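Local coordinates for tannase (Lactobacillus plantarum, PDB 3WA7), which catalyses the hydrolysis of galloyl ester bonds in tannins, releasing gallic acid, probably as a serine esterase with an alpha/beta-hydrolase fold, at residues Leu5-Asp10 and Arg30-Val35; Thr168-Gly173 and Ile394-Tyr399; Ser175-Tyr180 and Ser404-Lys409; His315-Phe320 and Pro446-His451; Lys337-Met342 and Gly416-Asp421. One frame throughout, in Å; residues are numbered along the deposited sequence.

Contact 1: residues Leu5-Asp10 and Arg30-Val35; sequences LIFDAD and RNIQYV
Near the antiparallel edge of the alpha/beta-hydrolase sheet, Leu-5 and Phe-7 of the chain's N-terminal lead-in pack against Ile-32 and the backbone around Tyr-34, where strand 22-33 runs out. The contact is apolar and falls into two patches. In the first, Leu-5 puts a methyl on the main chain: CD2 lies 3.7 Å from Tyr-34 C and 3.8 Å from Gln-33 O. In the second, the tip of Ile-32 meets the Phe-7 ring at its edge, close to the ring plane, with Ile-32 CD1 3.7 Å from Phe-7 CE1; the two side chains cross at about a right angle. Phe-7 gets there with CG anti to its backbone N (chi1 179°). Tyr-142 of helix 131-145 touches both Phe-7 and Ile-32, and the side chain of Asn-146 holds the lead-in by bonding Leu-5 O and Phe-7 N. On the strand, Asn-31 and Ile-32 share Leu-45 as their opposite number, a G1 beta bulge, and Tyr-34 sends its hydroxyl to Gly-112 O. Beyond Phe-7 the lead-in turns toward strand 13-19 through an Asx turn, in which Asp-10 N donates to Asp-8 OD1 at 2.7 Å.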
# COMPACT_ATOMS: atom_id res chain seq x y z
N LEU A 5 -6.14 -16.96 -22.63
CA LEU A 5 -5.60 -15.76 -22.01
C LEU A 5 -4.91 -14.87 -23.03
O LEU A 5 -3.95 -14.17 -22.72
CB LEU A 5 -4.62 -16.12 -20.89
CG LEU A 5 -5.21 -16.95 -19.74
CD1 LEU A 5 -4.16 -17.13 -18.66
CD2 LEU A 5 -6.45 -16.25 -19.18
N ILE A 6 -5.40 -14.92 -24.27
CA ILE A 6 -4.85 -14.11 -25.34
C ILE A 6 -5.69 -12.84 -25.46
O ILE A 6 -6.89 -12.91 -25.73
CB ILE A 6 -4.88 -14.85 -26.69
CG1 ILE A 6 -3.96 -16.07 -26.64
CG2 ILE A 6 -4.47 -13.91 -27.81
CD1 ILE A 6 -2.50 -15.73 -26.38
N PHE A 7 -5.06 -11.69 -25.26
CA PHE A 7 -5.77 -10.43 -25.36
C PHE A 7 -6.10 -10.14 -26.82
O PHE A 7 -5.24 -10.29 -27.70
CB PHE A 7 -4.91 -9.29 -24.81
CG PHE A 7 -5.58 -7.94 -24.90
CD1 PHE A 7 -6.59 -7.60 -24.01
CD2 PHE A 7 -5.22 -7.04 -25.89
CE1 PHE A 7 -7.24 -6.37 -24.11
CE2 PHE A 7 -5.86 -5.81 -26.00
CZ PHE A 7 -6.87 -5.47 -25.11
N ASP A 8 -7.33 -9.73 -27.06
CA ASP A 8 -7.80 -9.41 -28.41
C ASP A 8 -8.06 -7.90 -28.47
O ASP A 8 -8.96 -7.39 -27.79
CB ASP A 8 -9.10 -10.16 -28.70
CG ASP A 8 -9.53 -10.04 -30.15
OD1 ASP A 8 -9.25 -8.99 -30.78
OD2 ASP A 8 -10.17 -10.98 -30.66
N ALA A 9 -7.28 -7.20 -29.28
CA ALA A 9 -7.43 -5.75 -29.41
C ALA A 9 -8.82 -5.35 -29.89
O ALA A 9 -9.24 -4.21 -29.72
CB ALA A 9 -6.37 -5.21 -30.36
N ASP A 10 -9.55 -6.29 -30.50
CA ASP A 10 -10.89 -5.98 -30.98
C ASP A 10 -11.87 -5.76 -29.84
O ASP A 10 -12.96 -5.22 -30.05
CB ASP A 10 -11.41 -7.10 -31.89
CG ASP A 10 -10.81 -7.04 -33.28
OD1 ASP A 10 -10.70 -5.93 -33.83
OD2 ASP A 10 -10.46 -8.11 -33.83
N ARG A 30 -13.21 -4.39 -21.01
CA ARG A 30 -13.52 -4.74 -19.64
C ARG A 30 -13.89 -6.18 -19.32
O ARG A 30 -14.21 -6.97 -20.21
CB ARG A 30 -14.65 -3.85 -19.12
CG ARG A 30 -14.45 -2.36 -19.34
CD ARG A 30 -15.60 -1.59 -18.70
NE ARG A 30 -15.46 -0.14 -18.79
CZ ARG A 30 -15.74 0.59 -19.87
NH1 ARG A 30 -16.19 0.01 -20.98
NH2 ARG A 30 -15.60 1.90 -19.82
N ASN A 31 -13.86 -6.48 -18.03
CA ASN A 31 -14.21 -7.79 -17.49
C ASN A 31 -13.51 -8.94 -18.17
O ASN A 31 -14.13 -9.93 -18.57
CB ASN A 31 -15.73 -7.97 -17.55
CG ASN A 31 -16.46 -6.95 -16.69
OD1 ASN A 31 -16.15 -6.79 -15.51
ND2 ASN A 31 -17.43 -6.26 -17.28
N ILE A 32 -12.19 -8.81 -18.28
CA ILE A 32 -11.36 -9.83 -18.89
C ILE A 32 -10.87 -10.79 -17.81
O ILE A 32 -10.18 -10.40 -16.87
CB ILE A 32 -10.13 -9.18 -19.57
CG1 ILE A 32 -10.58 -8.25 -20.70
CG2 ILE A 32 -9.19 -10.27 -20.09
CD1 ILE A 32 -9.47 -7.41 -21.29
N GLN A 33 -11.24 -12.06 -17.95
CA GLN A 33 -10.80 -13.09 -17.01
C GLN A 33 -9.30 -13.22 -17.22
O GLN A 33 -8.86 -13.50 -18.34
CB GLN A 33 -11.52 -14.40 -17.34
CG GLN A 33 -11.17 -15.57 -16.45
CD GLN A 33 -11.97 -16.80 -16.82
OE1 GLN A 33 -13.21 -16.77 -16.84
NE2 GLN A 33 -11.28 -17.90 -17.11
N TYR A 34 -8.50 -13.01 -16.18
CA TYR A 34 -7.05 -13.09 -16.35
C TYR A 34 -6.37 -14.39 -15.93
O TYR A 34 -5.15 -14.51 -16.01
CB TYR A 34 -6.37 -11.87 -15.71
CG TYR A 34 -6.63 -11.67 -14.23
CD1 TYR A 34 -5.98 -12.45 -13.27
CD2 TYR A 34 -7.52 -10.68 -13.80
CE1 TYR A 34 -6.20 -12.24 -11.91
CE2 TYR A 34 -7.75 -10.47 -12.44
CZ TYR A 34 -7.09 -11.25 -11.50
OH TYR A 34 -7.31 -11.05 -10.16
N VAL A 35 -7.16 -15.37 -15.49
CA VAL A 35 -6.65 -16.69 -15.14
C VAL A 35 -7.60 -17.70 -15.77
O VAL A 35 -8.78 -17.40 -15.98
CB VAL A 35 -6.57 -16.95 -13.61
CG1 VAL A 35 -5.55 -16.02 -12.97
CG2 VAL A 35 -7.94 -16.78 -12.97

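Contact 2: residues Thr168-Gly173 and Ile394-Tyr399; sequences TSALAG and INPLSY
Leu-171 is the tight spot: its forked end pushes into the bend made by Ile-394, Pro-396 and Tyr-399. The CD2 branch sits on the backbone, 3.6 Å from Ile-394 CA and 3.6 Å from Ile-394 O, while the CD1 branch touches the Tyr-399 ring, 3.7 Å from CE1. Chi1 of -174° sets CG anti to the backbone N, and chi2 of 56° then turns the two methyls onto Ile-394 and Tyr-399. Pro-396 rests its CG on the helix backbone, 3.8 Å from Leu-171 N. That helix, 164-174, begins at the probable nucleophile elbow of the alpha/beta-hydrolase fold, so the bend between helices 388-393 and 398-401 packs onto the helix that follows the elbow. Toward Ala-170 the fit slackens, its CB lying 4.1 Å from Pro-396 CG, and the Ile-394 side chain leads off elsewhere after CB. Asn-395 also turns its side chain away from the helix: OD1 accepts from Leu-397 N at 3.1 Å, a capping bond with the donor 45° above the carbonyl plane, and ND2 goes to Glu-210 and Asn-208. The Tyr-399 hydroxyl bonds Ala-393 O.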
# COMPACT_ATOMS: atom_id res chain seq x y z
N THR A 168 0.12 -3.97 -1.25
CA THR A 168 -0.01 -4.87 -2.40
C THR A 168 0.94 -4.44 -3.51
O THR A 168 1.64 -5.26 -4.09
CB THR A 168 -1.46 -4.87 -2.93
OG1 THR A 168 -2.33 -5.33 -1.89
CG2 THR A 168 -1.59 -5.79 -4.15
N SER A 169 0.97 -3.14 -3.78
CA SER A 169 1.85 -2.58 -4.80
C SER A 169 3.31 -2.82 -4.41
O SER A 169 4.11 -3.28 -5.23
CB SER A 169 1.59 -1.07 -4.94
OG SER A 169 2.49 -0.49 -5.86
N ALA A 170 3.64 -2.52 -3.16
CA ALA A 170 5.01 -2.71 -2.69
C ALA A 170 5.43 -4.18 -2.77
O ALA A 170 6.54 -4.49 -3.20
CB ALA A 170 5.14 -2.22 -1.24
N LEU A 171 4.54 -5.08 -2.37
CA LEU A 171 4.85 -6.50 -2.40
C LEU A 171 5.07 -7.01 -3.83
O LEU A 171 5.93 -7.85 -4.07
CB LEU A 171 3.75 -7.31 -1.72
CG LEU A 171 4.02 -8.81 -1.55
CD1 LEU A 171 5.32 -9.06 -0.78
CD2 LEU A 171 2.84 -9.42 -0.81
N ALA A 172 4.28 -6.50 -4.77
CA ALA A 172 4.42 -6.90 -6.17
C ALA A 172 5.81 -6.50 -6.67
O ALA A 172 6.47 -7.27 -7.36
CB ALA A 172 3.35 -6.23 -7.03
N GLY A 173 6.25 -5.31 -6.30
CA GLY A 173 7.56 -4.85 -6.73
C GLY A 173 8.70 -5.59 -6.04
O GLY A 173 9.75 -5.84 -6.65
N ILE A 394 4.50 -12.43 2.56
CA ILE A 394 3.73 -11.25 2.19
C ILE A 394 4.27 -9.95 2.77
O ILE A 394 3.61 -8.91 2.71
CB ILE A 394 2.23 -11.38 2.57
CG1 ILE A 394 2.06 -11.42 4.08
CG2 ILE A 394 1.64 -12.62 1.91
CD1 ILE A 394 0.60 -11.27 4.51
N ASN A 395 5.48 -10.01 3.33
CA ASN A 395 6.12 -8.82 3.88
C ASN A 395 7.14 -8.36 2.84
O ASN A 395 8.11 -9.07 2.54
CB ASN A 395 6.85 -9.17 5.19
CG ASN A 395 7.40 -7.94 5.90
OD1 ASN A 395 7.59 -6.89 5.29
ND2 ASN A 395 7.68 -8.07 7.19
N PRO A 396 6.94 -7.17 2.25
CA PRO A 396 7.87 -6.67 1.24
C PRO A 396 9.33 -6.68 1.70
O PRO A 396 10.23 -6.95 0.91
CB PRO A 396 7.36 -5.25 0.97
CG PRO A 396 5.89 -5.38 1.20
CD PRO A 396 5.83 -6.22 2.46
N LEU A 397 9.56 -6.39 2.97
CA LEU A 397 10.91 -6.34 3.52
C LEU A 397 11.69 -7.64 3.40
O LEU A 397 12.92 -7.62 3.25
CB LEU A 397 10.85 -5.93 5.00
CG LEU A 397 10.16 -4.62 5.36
CD1 LEU A 397 10.34 -4.36 6.85
CD2 LEU A 397 10.74 -3.47 4.55
N SER A 398 11.00 -8.77 3.46
CA SER A 398 11.63 -10.08 3.37
C SER A 398 12.51 -10.25 2.13
O SER A 398 13.55 -10.90 2.18
CB SER A 398 10.57 -11.19 3.37
OG SER A 398 9.83 -11.18 4.58
N TYR A 399 12.08 -9.64 1.03
CA TYR A 399 12.81 -9.76 -0.23
C TYR A 399 14.03 -8.85 -0.34
O TYR A 399 14.83 -8.98 -1.26
CB TYR A 399 11.85 -9.51 -1.39
CG TYR A 399 10.67 -10.45 -1.35
CD1 TYR A 399 9.53 -10.13 -0.62
CD2 TYR A 399 10.72 -11.69 -1.97
CE1 TYR A 399 8.47 -11.02 -0.50
CE2 TYR A 399 9.67 -12.60 -1.86
CZ TYR A 399 8.56 -12.26 -1.12
OH TYR A 399 7.52 -13.16 -1.01

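Contact 3: residues Ser175-Tyr180 and Ser404-Lys409; sequences SGNSAY and SSQVAK
Gly-176 and Gln-406 meet backbone to backbone, Gln-406 N donating to Gly-176 O at 2.8 Å in a nearly straight bond (170° at the hydrogen), where a type II turn from Ser-175 to Ser-178 lies against the 404-409 loop. A beta carbon on Gly-176 would run into Gln-406 O, which instead receives a CA-H...O contact. Ser-405 presses in beside the bond, its CB 3.2 Å from Gly-176 O, while its hydroxyl reaches Ala-174 O. Next along the turn, the two side-chain amides join: Asn-177 ND2 donates to Gln-406 OE1 at 2.6 Å, in the plane of that carbonyl, the amide planes being 58° apart. The same ND2 also bonds Asp-196. An alanine in place of Asn-177 would probably leave Gln-406 OE1 without this donor and its amide freer to turn. Water stitches the other end: one molecule links Ser-178 OG (2.5 Å) with Ser-404 OG (2.8 Å), and a second accepts from Ala-179 N and donates to Ser-404 O. The contact thus ties the turn that follows helix 164-174 to the loop leading into strand 410-414, two connections of the alpha/beta-hydrolase core.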
# COMPACT_ATOMS: atom_id res chain seq x y z
N SER A 175 8.62 -8.81 -4.69
CA SER A 175 8.66 -10.26 -4.89
C SER A 175 8.62 -10.82 -6.30
O SER A 175 8.18 -11.96 -6.49
CB SER A 175 7.52 -10.90 -4.10
OG SER A 175 6.26 -10.51 -4.63
N GLY A 176 9.08 -10.06 -7.28
CA GLY A 176 9.05 -10.52 -8.66
C GLY A 176 9.58 -11.93 -8.89
O GLY A 176 10.72 -12.24 -8.57
N ASN A 177 8.72 -12.78 -9.45
CA ASN A 177 9.08 -14.15 -9.78
C ASN A 177 9.55 -15.02 -8.63
O ASN A 177 10.44 -15.86 -8.79
CB ASN A 177 10.12 -14.13 -10.90
CG ASN A 177 9.63 -13.36 -12.11
OD1 ASN A 177 8.53 -13.61 -12.59
ND2 ASN A 177 10.43 -12.43 -12.61
N SER A 178 8.95 -14.80 -7.46
CA SER A 178 9.27 -15.59 -6.28
C SER A 178 8.59 -16.94 -6.45
O SER A 178 7.40 -17.01 -6.76
CB SER A 178 8.72 -14.91 -5.02
OG SER A 178 8.71 -15.81 -3.93
N ALA A 179 9.35 -18.02 -6.25
CA ALA A 179 8.80 -19.36 -6.41
C ALA A 179 7.72 -19.70 -5.38
O ALA A 179 6.93 -20.61 -5.59
CB ALA A 179 9.93 -20.39 -6.33
N TYR A 180 7.68 -18.96 -4.28
CA TYR A 180 6.69 -19.22 -3.24
C TYR A 180 5.26 -19.19 -3.76
O TYR A 180 4.41 -19.96 -3.30
CB TYR A 180 6.82 -18.19 -2.11
CG TYR A 180 5.84 -18.43 -0.98
CD1 TYR A 180 6.12 -19.34 0.03
CD2 TYR A 180 4.61 -17.77 -0.95
CE1 TYR A 180 5.20 -19.59 1.05
CE2 TYR A 180 3.68 -18.01 0.06
CZ TYR A 180 3.98 -18.93 1.05
OH TYR A 180 3.06 -19.18 2.04
N SER A 404 15.49 -13.86 -3.31
CA SER A 404 14.56 -14.90 -3.74
C SER A 404 13.62 -14.34 -4.79
O SER A 404 12.63 -14.97 -5.16
CB SER A 404 13.74 -15.42 -2.56
OG SER A 404 12.73 -14.50 -2.18
N SER A 405 13.94 -13.15 -5.29
CA SER A 405 13.09 -12.52 -6.29
C SER A 405 13.82 -11.45 -7.08
O SER A 405 14.94 -11.07 -6.74
CB SER A 405 11.89 -11.87 -5.59
OG SER A 405 12.34 -10.83 -4.74
N GLN A 406 13.18 -10.98 -8.14
CA GLN A 406 13.73 -9.92 -8.96
C GLN A 406 12.94 -8.69 -8.52
O GLN A 406 11.73 -8.59 -8.72
CB GLN A 406 13.53 -10.25 -10.45
CG GLN A 406 14.38 -11.47 -10.86
CD GLN A 406 14.12 -11.96 -12.27
OE1 GLN A 406 12.99 -12.29 -12.62
NE2 GLN A 406 15.18 -12.04 -13.07
N VAL A 407 13.65 -7.76 -7.87
CA VAL A 407 13.05 -6.56 -7.29
C VAL A 407 13.01 -5.33 -8.20
O VAL A 407 13.99 -5.02 -8.88
CB VAL A 407 13.82 -6.18 -5.99
CG1 VAL A 407 13.14 -5.00 -5.30
CG2 VAL A 407 13.89 -7.39 -5.06
N ALA A 408 11.87 -4.64 -8.20
CA ALA A 408 11.73 -3.42 -9.01
C ALA A 408 12.84 -2.47 -8.58
O ALA A 408 13.18 -2.40 -7.40
CB ALA A 408 10.36 -2.78 -8.75
N LYS A 409 13.41 -1.73 -9.53
CA LYS A 409 14.50 -0.83 -9.20
C LYS A 409 14.08 0.59 -8.80
O LYS A 409 14.90 1.35 -8.27
CB LYS A 409 15.48 -0.76 -10.38
CG LYS A 409 16.04 -2.11 -10.79
CD LYS A 409 16.70 -2.83 -9.61
CE LYS A 409 17.17 -4.22 -10.00
NZ LYS A 409 17.82 -4.93 -8.86
O HOH W 1 10.44 -16.03 -2.11
O HOH W 2 12.14 -17.64 -5.46

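Contact 4: residues His315-Phe320 and Pro446-His451; sequences HKYAGF and PWDIPH. With SO4 (sulfate ion), chain C.
Asp-448 is gripped by two side chains from the facing loop, one on each carboxylate oxygen. Tyr-317 OH donates to OD1 at 2.5 Å, nearly in line with the C-O bond, and Lys-316 NZ makes a salt bridge to OD2 at 2.8 Å from the syn side. Lys-316 reaches it fully stretched, and its CG lies over one face of the Tyr-317 ring, toward the rim. Two donors, one charged, would probably keep this carboxylate ionised and fix its rotation. Next to it, three aromatics cluster in two offset edge-to-face pairs. Tyr-317 turns its edge to the face of Trp-447, with centroids 5.8 Å apart and planes at 83°; Trp-447 in turn points its own edge toward the face of Phe-320. The closest atoms of that second pair are Trp-447 CH2 and Phe-320 CE1, 3.6 Å apart. Behind these, the type II turn from Pro-446 to Ile-449 sets the directions of Trp-447 and Asp-448. The chain then runs on to His-451, probably the catalytic histidine, whose NE2 makes a weak hydrogen bond to sulfate O2 at 2.7 Å. Around the cluster, helix 291-309 backs Trp-447, Val-327 and Leu-330 of strand 326-330 touch Phe-320, and helix 332-339 packs against Tyr-317.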
# COMPACT_ATOMS: atom_id res chain seq x y z
N HIS A 315 0.76 26.15 12.46
CA HIS A 315 0.38 26.28 13.86
C HIS A 315 -0.96 25.57 13.94
O HIS A 315 -2.02 26.17 13.75
CB HIS A 315 0.24 27.75 14.26
CG HIS A 315 -0.17 27.96 15.69
ND1 HIS A 315 -1.45 27.69 16.14
CD2 HIS A 315 0.52 28.42 16.75
CE1 HIS A 315 -1.52 27.97 17.43
NE2 HIS A 315 -0.34 28.42 17.83
N LYS A 316 -0.91 24.26 14.19
CA LYS A 316 -2.10 23.44 14.28
C LYS A 316 -1.84 22.36 15.32
O LYS A 316 -2.60 22.20 16.27
CB LYS A 316 -2.40 22.81 12.91
CG LYS A 316 -3.68 22.00 12.85
CD LYS A 316 -4.02 21.59 11.43
CE LYS A 316 -5.28 20.74 11.39
NZ LYS A 316 -5.66 20.37 10.00
N TYR A 317 -0.75 21.61 15.12
CA TYR A 317 -0.36 20.57 16.06
C TYR A 317 0.74 21.13 16.94
O TYR A 317 1.56 21.93 16.48
CB TYR A 317 0.17 19.33 15.34
CG TYR A 317 -0.80 18.72 14.35
CD1 TYR A 317 -0.77 19.10 13.01
CD2 TYR A 317 -1.75 17.80 14.76
CE1 TYR A 317 -1.68 18.57 12.09
CE2 TYR A 317 -2.66 17.26 13.86
CZ TYR A 317 -2.62 17.65 12.53
OH TYR A 317 -3.52 17.12 11.63
N ALA A 318 0.77 20.70 18.19
CA ALA A 318 1.77 21.18 19.14
C ALA A 318 3.13 20.52 18.92
O ALA A 318 3.23 19.50 18.22
CB ALA A 318 1.30 20.92 20.56
N GLY A 319 4.17 21.11 19.50
CA GLY A 319 5.50 20.53 19.41
C GLY A 319 6.60 21.22 18.64
O GLY A 319 7.77 21.10 19.00
N PHE A 320 6.26 21.94 17.58
CA PHE A 320 7.28 22.59 16.77
C PHE A 320 7.84 23.91 17.28
O PHE A 320 7.17 24.66 17.99
CB PHE A 320 6.78 22.78 15.33
CG PHE A 320 6.48 21.50 14.61
CD1 PHE A 320 5.22 20.91 14.71
CD2 PHE A 320 7.46 20.87 13.86
CE1 PHE A 320 4.94 19.71 14.05
CE2 PHE A 320 7.19 19.66 13.20
CZ PHE A 320 5.93 19.08 13.30
N PRO A 446 4.18 13.85 3.58
CA PRO A 446 3.39 15.07 3.32
C PRO A 446 2.66 15.64 4.53
O PRO A 446 1.87 14.95 5.18
CB PRO A 446 2.43 14.63 2.21
CG PRO A 446 3.22 13.61 1.48
CD PRO A 446 3.85 12.81 2.59
N TRP A 447 2.90 16.92 4.80
CA TRP A 447 2.29 17.61 5.93
C TRP A 447 0.76 17.57 6.01
O TRP A 447 0.07 17.83 5.02
CB TRP A 447 2.74 19.08 5.96
CG TRP A 447 2.14 19.85 7.10
CD1 TRP A 447 1.11 20.75 7.04
CD2 TRP A 447 2.50 19.75 8.48
NE1 TRP A 447 0.81 21.21 8.30
CE2 TRP A 447 1.65 20.62 9.20
CE3 TRP A 447 3.47 19.02 9.18
CZ2 TRP A 447 1.73 20.76 10.59
CZ3 TRP A 447 3.55 19.16 10.56
CH2 TRP A 447 2.69 20.03 11.25
N ASP A 448 0.27 17.26 7.20
CA ASP A 448 -1.16 17.22 7.49
C ASP A 448 -2.02 16.43 6.52
O ASP A 448 -3.20 16.73 6.33
CB ASP A 448 -1.68 18.66 7.62
CG ASP A 448 -3.01 18.74 8.34
OD1 ASP A 448 -3.27 17.88 9.21
OD2 ASP A 448 -3.80 19.67 8.06
N ILE A 449 -1.43 15.40 5.92
CA ILE A 449 -2.17 14.54 4.99
C ILE A 449 -2.65 13.34 5.80
O ILE A 449 -1.85 12.68 6.46
CB ILE A 449 -1.28 14.07 3.82
CG1 ILE A 449 -1.01 15.25 2.88
CG2 ILE A 449 -1.98 12.95 3.05
CD1 ILE A 449 -2.27 15.81 2.24
N PRO A 450 -3.96 13.06 5.76
CA PRO A 450 -4.53 11.93 6.50
C PRO A 450 -4.27 10.62 5.78
O PRO A 450 -3.52 10.56 4.81
CB PRO A 450 -6.01 12.28 6.54
CG PRO A 450 -6.22 12.87 5.18
CD PRO A 450 -5.01 13.80 5.04
N HIS A 451 -4.90 9.56 6.29
CA HIS A 451 -4.78 8.24 5.70
C HIS A 451 -5.49 8.30 4.35
O HIS A 451 -6.72 8.32 4.30
CB HIS A 451 -5.45 7.21 6.62
CG HIS A 451 -5.26 5.79 6.19
ND1 HIS A 451 -4.02 5.21 6.08
CD2 HIS A 451 -6.16 4.84 5.85
CE1 HIS A 451 -4.17 3.95 5.69
NE2 HIS A 451 -5.46 3.70 5.55
S SO4 C . -8.28 1.15 4.67
O1 SO4 C . -9.17 1.47 3.53
O2 SO4 C . -7.75 2.38 5.25
O3 SO4 C . -9.07 0.44 5.69
O4 SO4 C . -7.18 0.30 4.20

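Contact 5: residues Lys337-Met342 and Gly416-Asp421; sequences KSLTRM and GAADRD
Arg-420 folds back on Thr-340 through two bends, chi2 113° and chi3 71°, which carry CD and then NE round toward the end of the helix. The guanidinium then grips Thr-340 side-on: NE donates to Thr-340 O at 2.9 Å, from 48° above the carbonyl plane, and NH2 to Thr-340 OG1 at 3.0 Å. The arginine's aliphatic part slides past Leu-339, CG to CG at 3.6 Å, and Leu-339 CD1 also reaches Ala-418 CB at 4.1 Å. Over one guanidinium face lies CB of selenomethionine Met-342, 3.3 Å above the plane and toward its rim. Beyond it, the label's SE atom sits 3.3 Å from Asp-421 OD1. An alanine in place of Arg-420 would probably leave Thr-340 O and OG1 without these donors and open a gap between Leu-339 and Met-342. In the same loop Asp-419, the probable triad acid, makes an Asx turn: its OD1 accepts from Asp-421 N at 2.9 Å, while OD2 serves His-451. The contact joins the end of helix 332-339 to the loop after strand 410-414; strand 225-232 supplies His-227 O to Arg-420 NH2, and Phe-220 of helix 209-220 packs on the arginine.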
# COMPACT_ATOMS: atom_id res chain seq x y z
N LYS A 337 0.95 13.41 20.77
CA LYS A 337 -0.20 13.56 21.66
C LYS A 337 -1.23 14.47 20.99
O LYS A 337 -2.44 14.25 21.10
CB LYS A 337 0.25 14.16 23.00
CG LYS A 337 -0.88 14.39 23.99
CD LYS A 337 -0.36 14.96 25.30
CE LYS A 337 -1.49 15.20 26.29
NZ LYS A 337 -0.99 15.81 27.56
N SER A 338 -0.73 15.48 20.30
CA SER A 338 -1.58 16.44 19.60
C SER A 338 -2.28 15.77 18.42
O SER A 338 -3.46 15.99 18.17
CB SER A 338 -0.73 17.62 19.11
OG SER A 338 -1.54 18.62 18.50
N LEU A 339 -1.54 14.92 17.71
CA LEU A 339 -2.07 14.21 16.55
C LEU A 339 -3.13 13.18 16.97
O LEU A 339 -4.12 12.97 16.27
CB LEU A 339 -0.93 13.51 15.82
CG LEU A 339 -1.30 12.71 14.57
CD1 LEU A 339 -2.00 13.62 13.56
CD2 LEU A 339 -0.04 12.11 13.98
N THR A 340 -2.88 12.55 18.12
CA THR A 340 -3.71 11.52 18.75
C THR A 340 -3.51 10.09 18.24
O THR A 340 -3.16 9.85 17.08
CB THR A 340 -5.24 11.83 18.68
OG1 THR A 340 -5.74 11.55 17.36
CG2 THR A 340 -5.52 13.28 19.04
N ARG A 341 -3.71 9.15 19.16
CA ARG A 341 -3.61 7.73 18.88
C ARG A 341 -4.93 7.30 18.25
O ARG A 341 -6.00 7.72 18.68
CB ARG A 341 -3.38 6.96 20.18
CG ARG A 341 -3.60 5.45 20.07
CD ARG A 341 -3.76 4.82 21.45
NE ARG A 341 -2.49 4.61 22.14
CZ ARG A 341 -1.70 3.55 21.96
NH1 ARG A 341 -2.05 2.60 21.09
NH2 ARG A 341 -0.57 3.44 22.64
N MSE A 342 -4.85 6.46 17.23
CA MSE A 342 -6.05 5.98 16.54
C MSE A 342 -6.49 4.60 17.02
O MSE A 342 -7.63 4.41 17.41
CB MSE A 342 -5.80 5.92 15.04
CG MSE A 342 -6.99 5.46 14.23
SE MSE A 342 -6.50 5.08 12.41
CE MSE A 342 -7.90 3.83 11.98
N GLY A 416 1.11 10.11 4.84
CA GLY A 416 0.76 11.40 5.41
C GLY A 416 1.24 11.65 6.83
O GLY A 416 1.21 10.74 7.66
N ALA A 417 1.67 12.88 7.11
CA ALA A 417 2.14 13.23 8.44
C ALA A 417 1.02 13.20 9.47
O ALA A 417 1.27 13.27 10.67
CB ALA A 417 2.79 14.62 8.41
N ALA A 418 -0.22 13.09 9.00
CA ALA A 418 -1.37 13.03 9.90
C ALA A 418 -2.04 11.66 9.84
O ALA A 418 -3.14 11.47 10.36
CB ALA A 418 -2.38 14.13 9.56
N ASP A 419 -1.36 10.71 9.22
CA ASP A 419 -1.86 9.34 9.07
C ASP A 419 -1.40 8.51 10.27
O ASP A 419 -0.21 8.24 10.43
CB ASP A 419 -1.31 8.74 7.77
CG ASP A 419 -1.85 7.35 7.49
OD1 ASP A 419 -2.16 6.61 8.45
OD2 ASP A 419 -1.94 6.98 6.30
N ARG A 420 -2.36 8.09 11.11
CA ARG A 420 -2.06 7.30 12.30
C ARG A 420 -2.50 5.84 12.19
O ARG A 420 -2.60 5.14 13.20
CB ARG A 420 -2.74 7.92 13.52
CG ARG A 420 -2.52 9.42 13.65
CD ARG A 420 -3.82 10.17 13.46
NE ARG A 420 -4.72 9.97 14.59
CZ ARG A 420 -5.93 9.42 14.51
NH1 ARG A 420 -6.40 8.99 13.34
NH2 ARG A 420 -6.68 9.30 15.60
N ASP A 421 -2.75 5.36 10.97
CA ASP A 421 -3.17 3.98 10.79
C ASP A 421 -2.06 3.00 11.09
O ASP A 421 -2.30 1.83 11.38
CB ASP A 421 -3.73 3.77 9.38
CG ASP A 421 -5.13 4.33 9.22
OD1 ASP A 421 -5.30 5.56 9.35
OD2 ASP A 421 -6.06 3.53 8.99

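How the contacts relate
Contacts 4 and 5, with centres 8 Å apart, meet at the probable catalytic site: His-451 ND1 lies 2.7 Å from Asp-419 OD2, and NE2 also bonds Ser-163 OG, completing a probable Ser-His-Asp triad. A sulfate bonded to Ser-163 and Gly-77 and a glycerol on Asp-421, both probably from the crystallisation liquor, may mark the pocket. Contact 2 lies on the last turns of helix 164-174, and contact 3, 9 Å away between centres, on the turn just after it; Gly-173 O and Ala-408 N, 2.9 Å apart, join them, and Tyr-399 packs on Ser-175 and Ser-405. Contact 1 stands apart, its centre about 45 Å from that of contact 4, across the middle of the chain.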